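Local atomic coordinates of endo-n-acetyl-beta-d-glucosaminidase (Hypocrea jecorina, PDB entry 4AC1), a protein that hydrolyses N-linked glycans as a family 18 endo-beta-N-acetylglucosaminidase and deglycosylates the cellulases of its fungus. Residues D1-H13 and G247-N259. Numbering follows the deposited sequence.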
loop_
_atom_site.group_PDB
_atom_site.type_symbol
_atom_site.label_atom_id
_atom_site.label_comp_id
_atom_site.label_asym_id
_atom_site.label_seq_id
_atom_site.Cartn_x
_atom_site.Cartn_y
_atom_site.Cartn_z
ATOM N N ASP A 1 4.052 -15.590 -3.167
ATOM C CA ASP A 1 3.019 -16.578 -2.759
ATOM C C ASP A 1 1.681 -15.895 -2.463
ATOM O O ASP A 1 1.534 -15.155 -1.482
ATOM C CB ASP A 1 3.470 -17.403 -1.552
ATOM C CG ASP A 1 2.364 -18.311 -1.036
ATOM O OD1 ASP A 1 1.976 -19.269 -1.745
ATOM O OD2 ASP A 1 1.867 -18.054 0.069
ATOM N N LEU A 2 0.716 -16.165 -3.332
ATOM C CA LEU A 2 -0.606 -15.569 -3.262
ATOM C C LEU A 2 -1.497 -16.442 -2.390
ATOM O O LEU A 2 -1.361 -17.679 -2.395
ATOM C CB LEU A 2 -1.200 -15.469 -4.663
ATOM C CG LEU A 2 -0.410 -14.664 -5.694
ATOM C CD1 LEU A 2 -1.138 -14.683 -7.011
ATOM C CD2 LEU A 2 -0.169 -13.225 -5.239
ATOM N N PRO A 3 -2.439 -15.835 -1.662
ATOM C CA PRO A 3 -2.774 -14.415 -1.636
ATOM C C PRO A 3 -1.914 -13.613 -0.663
ATOM O O PRO A 3 -1.527 -14.105 0.400
ATOM C CB PRO A 3 -4.226 -14.427 -1.148
ATOM C CG PRO A 3 -4.279 -15.589 -0.224
ATOM C CD PRO A 3 -3.404 -16.631 -0.876
ATOM N N ARG A 4 -1.632 -12.370 -1.026
ATOM C CA ARG A 4 -0.928 -11.451 -0.131
ATOM C C ARG A 4 -1.883 -10.953 0.947
ATOM O O ARG A 4 -3.097 -10.818 0.705
ATOM C CB ARG A 4 -0.374 -10.261 -0.910
ATOM C CG ARG A 4 0.483 -10.666 -2.105
ATOM C CD ARG A 4 0.947 -9.444 -2.865
ATOM N NE ARG A 4 1.578 -9.752 -4.151
ATOM C CZ ARG A 4 0.928 -9.864 -5.309
ATOM N NH1 ARG A 4 -0.386 -9.754 -5.354
ATOM N NH2 ARG A 4 1.595 -10.089 -6.436
ATOM N N LEU A 5 -1.344 -10.714 2.141
ATOM C CA LEU A 5 -2.066 -10.011 3.188
ATOM C C LEU A 5 -1.202 -8.847 3.604
ATOM O O LEU A 5 -0.108 -9.035 4.154
ATOM C CB LEU A 5 -2.369 -10.908 4.394
ATOM C CG LEU A 5 -3.069 -10.217 5.575
ATOM C CD1 LEU A 5 -4.405 -9.567 5.159
ATOM C CD2 LEU A 5 -3.276 -11.173 6.744
ATOM N N ILE A 6 -1.692 -7.646 3.327
ATOM C CA ILE A 6 -0.907 -6.429 3.413
ATOM C C ILE A 6 -1.569 -5.493 4.403
ATOM O O ILE A 6 -2.776 -5.293 4.343
ATOM C CB ILE A 6 -0.886 -5.744 2.039
ATOM C CG1 ILE A 6 -0.213 -6.652 1.000
ATOM C CG2 ILE A 6 -0.213 -4.362 2.102
ATOM C CD1 ILE A 6 -0.877 -6.634 -0.353
ATOM N N VAL A 7 -0.795 -4.941 5.324
ATOM C CA VAL A 7 -1.312 -3.989 6.314
ATOM C C VAL A 7 -0.528 -2.683 6.217
ATOM O O VAL A 7 0.719 -2.684 6.291
ATOM C CB VAL A 7 -1.195 -4.543 7.746
ATOM C CG1 VAL A 7 -1.461 -3.437 8.792
ATOM C CG2 VAL A 7 -2.134 -5.726 7.933
ATOM N N TYR A 8 -1.251 -1.582 6.017
ATOM C CA TYR A 8 -0.679 -0.247 6.102
ATOM C C TYR A 8 -0.582 0.198 7.555
ATOM O O TYR A 8 -1.536 0.034 8.336
ATOM C CB TYR A 8 -1.539 0.753 5.342
ATOM C CG TYR A 8 -1.436 0.705 3.825
ATOM C CD1 TYR A 8 -2.259 -0.121 3.056
ATOM C CD2 TYR A 8 -0.512 1.510 3.155
ATOM C CE1 TYR A 8 -2.149 -0.151 1.664
ATOM C CE2 TYR A 8 -0.406 1.497 1.767
ATOM C CZ TYR A 8 -1.229 0.664 1.032
ATOM O OH TYR A 8 -1.146 0.643 -0.345
ATOM N N PHE A 9 0.575 0.764 7.901
ATOM C CA PHE A 9 0.915 1.153 9.267
ATOM C C PHE A 9 1.297 2.636 9.227
ATOM O O PHE A 9 2.466 2.977 8.988
ATOM C CB PHE A 9 2.083 0.271 9.739
ATOM C CG PHE A 9 2.446 0.424 11.200
ATOM C CD1 PHE A 9 1.731 -0.242 12.193
ATOM C CD2 PHE A 9 3.539 1.197 11.572
ATOM C CE1 PHE A 9 2.087 -0.101 13.543
ATOM C CE2 PHE A 9 3.903 1.342 12.907
ATOM C CZ PHE A 9 3.176 0.690 13.895
ATOM N N GLN A 10 0.293 3.512 9.368
ATOM C CA GLN A 10 0.496 4.972 9.319
ATOM C C GLN A 10 0.547 5.590 10.711
ATOM O O GLN A 10 1.438 6.389 11.017
ATOM C CB GLN A 10 -0.564 5.691 8.484
ATOM C CG GLN A 10 -0.154 7.133 8.210
ATOM C CD GLN A 10 -1.223 7.951 7.542
ATOM O OE1 GLN A 10 -2.225 8.313 8.160
ATOM N NE2 GLN A 10 -1.012 8.268 6.285
ATOM N N THR A 11 -0.428 5.222 11.541
ATOM C CA THR A 11 -0.493 5.667 12.930
ATOM C C THR A 11 0.467 4.794 13.719
ATOM O O THR A 11 0.245 3.582 13.874
ATOM C CB THR A 11 -1.918 5.561 13.480
ATOM O OG1 THR A 11 -2.783 6.355 12.669
ATOM C CG2 THR A 11 -2.002 6.074 14.923
ATOM N N THR A 12 1.532 5.426 14.214
ATOM C CA THR A 12 2.686 4.727 14.773
ATOM C C THR A 12 2.777 4.854 16.292
ATOM O O THR A 12 3.519 4.115 16.939
ATOM C CB THR A 12 4.009 5.266 14.164
ATOM O OG1 THR A 12 4.100 6.676 14.426
ATOM C CG2 THR A 12 4.065 5.020 12.648
ATOM N N HIS A 13 2.021 5.810 16.833
ATOM C CA HIS A 13 2.019 6.132 18.261
ATOM C C HIS A 13 0.584 6.338 18.707
ATOM O O HIS A 13 -0.252 6.803 17.936
ATOM C CB HIS A 13 2.821 7.415 18.531
ATOM C CG HIS A 13 4.292 7.270 18.296
ATOM N ND1 HIS A 13 4.825 7.034 17.047
ATOM C CD2 HIS A 13 5.345 7.342 19.146
ATOM C CE1 HIS A 13 6.141 6.951 17.140
ATOM N NE2 HIS A 13 6.482 7.130 18.405
ATOM N N GLY A 247 -8.953 -18.796 -9.192
ATOM C CA GLY A 247 -8.014 -19.671 -8.487
ATOM C C GLY A 247 -7.202 -18.958 -7.424
ATOM O O GLY A 247 -7.177 -19.374 -6.265
ATOM N N GLN A 248 -6.536 -17.882 -7.829
ATOM C CA GLN A 248 -5.767 -17.048 -6.906
ATOM C C GLN A 248 -6.101 -15.587 -7.177
ATOM O O GLN A 248 -6.149 -15.173 -8.336
ATOM C CB GLN A 248 -4.260 -17.246 -7.103
ATOM C CG GLN A 248 -3.752 -18.680 -6.936
ATOM C CD GLN A 248 -2.238 -18.781 -7.028
ATOM O OE1 GLN A 248 -1.654 -18.586 -8.096
ATOM N NE2 GLN A 248 -1.592 -19.063 -5.905
ATOM N N ILE A 249 -6.352 -14.821 -6.114
ATOM C CA ILE A 249 -6.436 -13.361 -6.215
ATOM C C ILE A 249 -5.154 -12.725 -5.662
ATOM O O ILE A 249 -4.365 -13.372 -4.964
ATOM C CB ILE A 249 -7.687 -12.777 -5.492
ATOM C CG1 ILE A 249 -7.684 -13.117 -3.988
ATOM C CG2 ILE A 249 -8.969 -13.211 -6.204
ATOM C CD1 ILE A 249 -8.503 -12.156 -3.105
ATOM N N GLY A 250 -4.958 -11.440 -5.935
ATOM C CA GLY A 250 -3.752 -10.768 -5.460
ATOM C C GLY A 250 -3.663 -10.769 -3.945
ATOM O O GLY A 250 -2.582 -10.858 -3.391
ATOM N N GLY A 251 -4.816 -10.669 -3.293
ATOM C CA GLY A 251 -4.900 -10.708 -1.842
ATOM C C GLY A 251 -5.740 -9.562 -1.333
ATOM O O GLY A 251 -6.620 -9.068 -2.042
ATOM N N VAL A 252 -5.478 -9.163 -0.089
ATOM C CA VAL A 252 -6.209 -8.094 0.587
ATOM C C VAL A 252 -5.227 -7.154 1.276
ATOM O O VAL A 252 -4.222 -7.608 1.818
ATOM C CB VAL A 252 -7.202 -8.682 1.656
ATOM C CG1 VAL A 252 -7.813 -7.572 2.528
ATOM C CG2 VAL A 252 -8.285 -9.473 0.975
ATOM N N MET A 253 -5.511 -5.857 1.222
ATOM C CA MET A 253 -4.797 -4.892 2.042
ATOM C C MET A 253 -5.776 -4.179 2.954
ATOM O O MET A 253 -6.962 -4.061 2.642
ATOM C CB MET A 253 -3.928 -3.919 1.216
ATOM C CG MET A 253 -4.651 -2.911 0.317
ATOM S SD MET A 253 -5.410 -1.515 1.190
ATOM C CE MET A 253 -5.436 -0.348 -0.161
ATOM N N GLY A 254 -5.268 -3.742 4.099
ATOM C CA GLY A 254 -6.076 -3.028 5.080
ATOM C C GLY A 254 -5.519 -1.656 5.411
ATOM O O GLY A 254 -4.344 -1.526 5.794
ATOM N N TRP A 255 -6.372 -0.641 5.279
ATOM C CA TRP A 255 -6.089 0.725 5.743
ATOM C C TRP A 255 -6.917 0.989 7.015
ATOM O O TRP A 255 -8.142 1.075 6.919
ATOM C CB TRP A 255 -6.443 1.773 4.669
ATOM C CG TRP A 255 -6.055 3.115 5.163
ATOM C CD1 TRP A 255 -6.793 3.948 5.954
ATOM C CD2 TRP A 255 -4.780 3.748 4.989
ATOM N NE1 TRP A 255 -6.070 5.072 6.263
ATOM C CE2 TRP A 255 -4.823 4.971 5.691
ATOM C CE3 TRP A 255 -3.603 3.397 4.308
ATOM C CZ2 TRP A 255 -3.738 5.861 5.719
ATOM C CZ3 TRP A 255 -2.518 4.274 4.338
ATOM C CH2 TRP A 255 -2.600 5.498 5.033
ATOM N N GLU A 256 -6.309 1.106 8.198
ATOM C CA GLU A 256 -4.889 0.855 8.482
ATOM C C GLU A 256 -4.828 0.125 9.832
ATOM O O GLU A 256 -5.862 -0.172 10.451
ATOM C CB GLU A 256 -4.095 2.168 8.539
ATOM C CG GLU A 256 -4.680 3.174 9.525
ATOM C CD GLU A 256 -3.632 4.009 10.249
ATOM O OE1 GLU A 256 -2.469 3.561 10.410
ATOM O OE2 GLU A 256 -3.983 5.131 10.671
ATOM N N TYR A 257 -3.629 -0.169 10.315
ATOM C CA TYR A 257 -3.496 -1.145 11.393
ATOM C C TYR A 257 -4.172 -0.818 12.728
ATOM O O TYR A 257 -5.008 -1.594 13.214
ATOM C CB TYR A 257 -2.024 -1.460 11.660
ATOM C CG TYR A 257 -1.785 -2.389 12.837
ATOM C CD1 TYR A 257 -2.291 -3.696 12.847
ATOM C CD2 TYR A 257 -1.044 -1.963 13.938
ATOM C CE1 TYR A 257 -2.048 -4.551 13.921
ATOM C CE2 TYR A 257 -0.805 -2.814 15.028
ATOM C CZ TYR A 257 -1.305 -4.108 15.005
ATOM O OH TYR A 257 -1.076 -4.976 16.054
ATOM N N PHE A 258 -3.784 0.307 13.325
ATOM C CA PHE A 258 -3.841 0.477 14.790
ATOM C C PHE A 258 -5.205 0.364 15.466
ATOM O O PHE A 258 -5.273 0.076 16.656
ATOM C CB PHE A 258 -3.185 1.797 15.222
ATOM C CG PHE A 258 -4.116 2.969 15.184
ATOM C CD1 PHE A 258 -4.572 3.474 13.967
ATOM C CD2 PHE A 258 -4.555 3.558 16.373
ATOM C CE1 PHE A 258 -5.433 4.550 13.931
ATOM C CE2 PHE A 258 -5.424 4.635 16.351
ATOM C CZ PHE A 258 -5.863 5.133 15.137
ATOM N N ASN A 259 -6.275 0.611 14.719
ATOM C CA ASN A 259 -7.625 0.642 15.290
ATOM C C ASN A 259 -8.559 -0.330 14.602
ATOM O O ASN A 259 -9.780 -0.251 14.757
ATOM C CB ASN A 259 -8.205 2.069 15.224
ATOM C CG ASN A 259 -8.334 2.593 13.791
ATOM O OD1 ASN A 259 -7.878 1.962 12.845
ATOM N ND2 ASN A 259 -8.960 3.746 13.634
HETATM O O HOH W 1 1.271 -18.172 -5.424
HETATM O O HOH W 2 -3.884 -18.451 -3.886
HETATM O O HOH W 3 -1.449 1.786 12.334
#
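Strands R4-F9 and G251-W255 pair in parallel, their axes 4.7 Å apart and 13° from alignment, with backbone bonds alternating from R4 N to G250 O through to Y8 N and G254 O. Glycine suits position 251: a CB there would clash with R4 O. On the barrel's inner side, I6 CB packs on M253 CB at 3.6 Å. The unbranched methionine can bend at chi2 and so brings M253 SD to the edge of the Y8 ring, 3.6 Å from Y8 CE1, a Met-aromatic contact. The six-membered ring of W255 lies obliquely to the Y8 ring, planes at 52°, with CE3 and CZ3 against Y8 CG and CD2, while Q10 NE2 meets the indole edge at CH2 and is hydrogen-bonded to S40.

Past the strands, the W255-E256 peptide is cis, and the E256 carboxylate, two acceptor oxygens for three donors, holds the loop at Q10-T11. E256 OE1 accepts from Q10 N, out of the carboxylate plane, and, nearly straight (175°) on its syn lone pair, from T11 N at 2.9 Å; E256 OE2 accepts from T11 OG1 at 2.6 Å. Threonine also supplies a methyl: T11 CG2, anti to the backbone N, sits 3.6 Å above the centre of the F258 ring, a CH-pi contact. An alanine in place of E256 would probably leave Q10 N, T11 N and the T11 hydroxyl without their shared carboxylate, setting this loop free to shift.

This pairing of first and last strands closes the TIM barrel of family 18, with strands 35-42 and 216-221 flanking it. The Y8 hydroxyl is hydrogen-bonded to D123, W255 lies near zinc-binding E127, and helix 270-279 covers L5 outside.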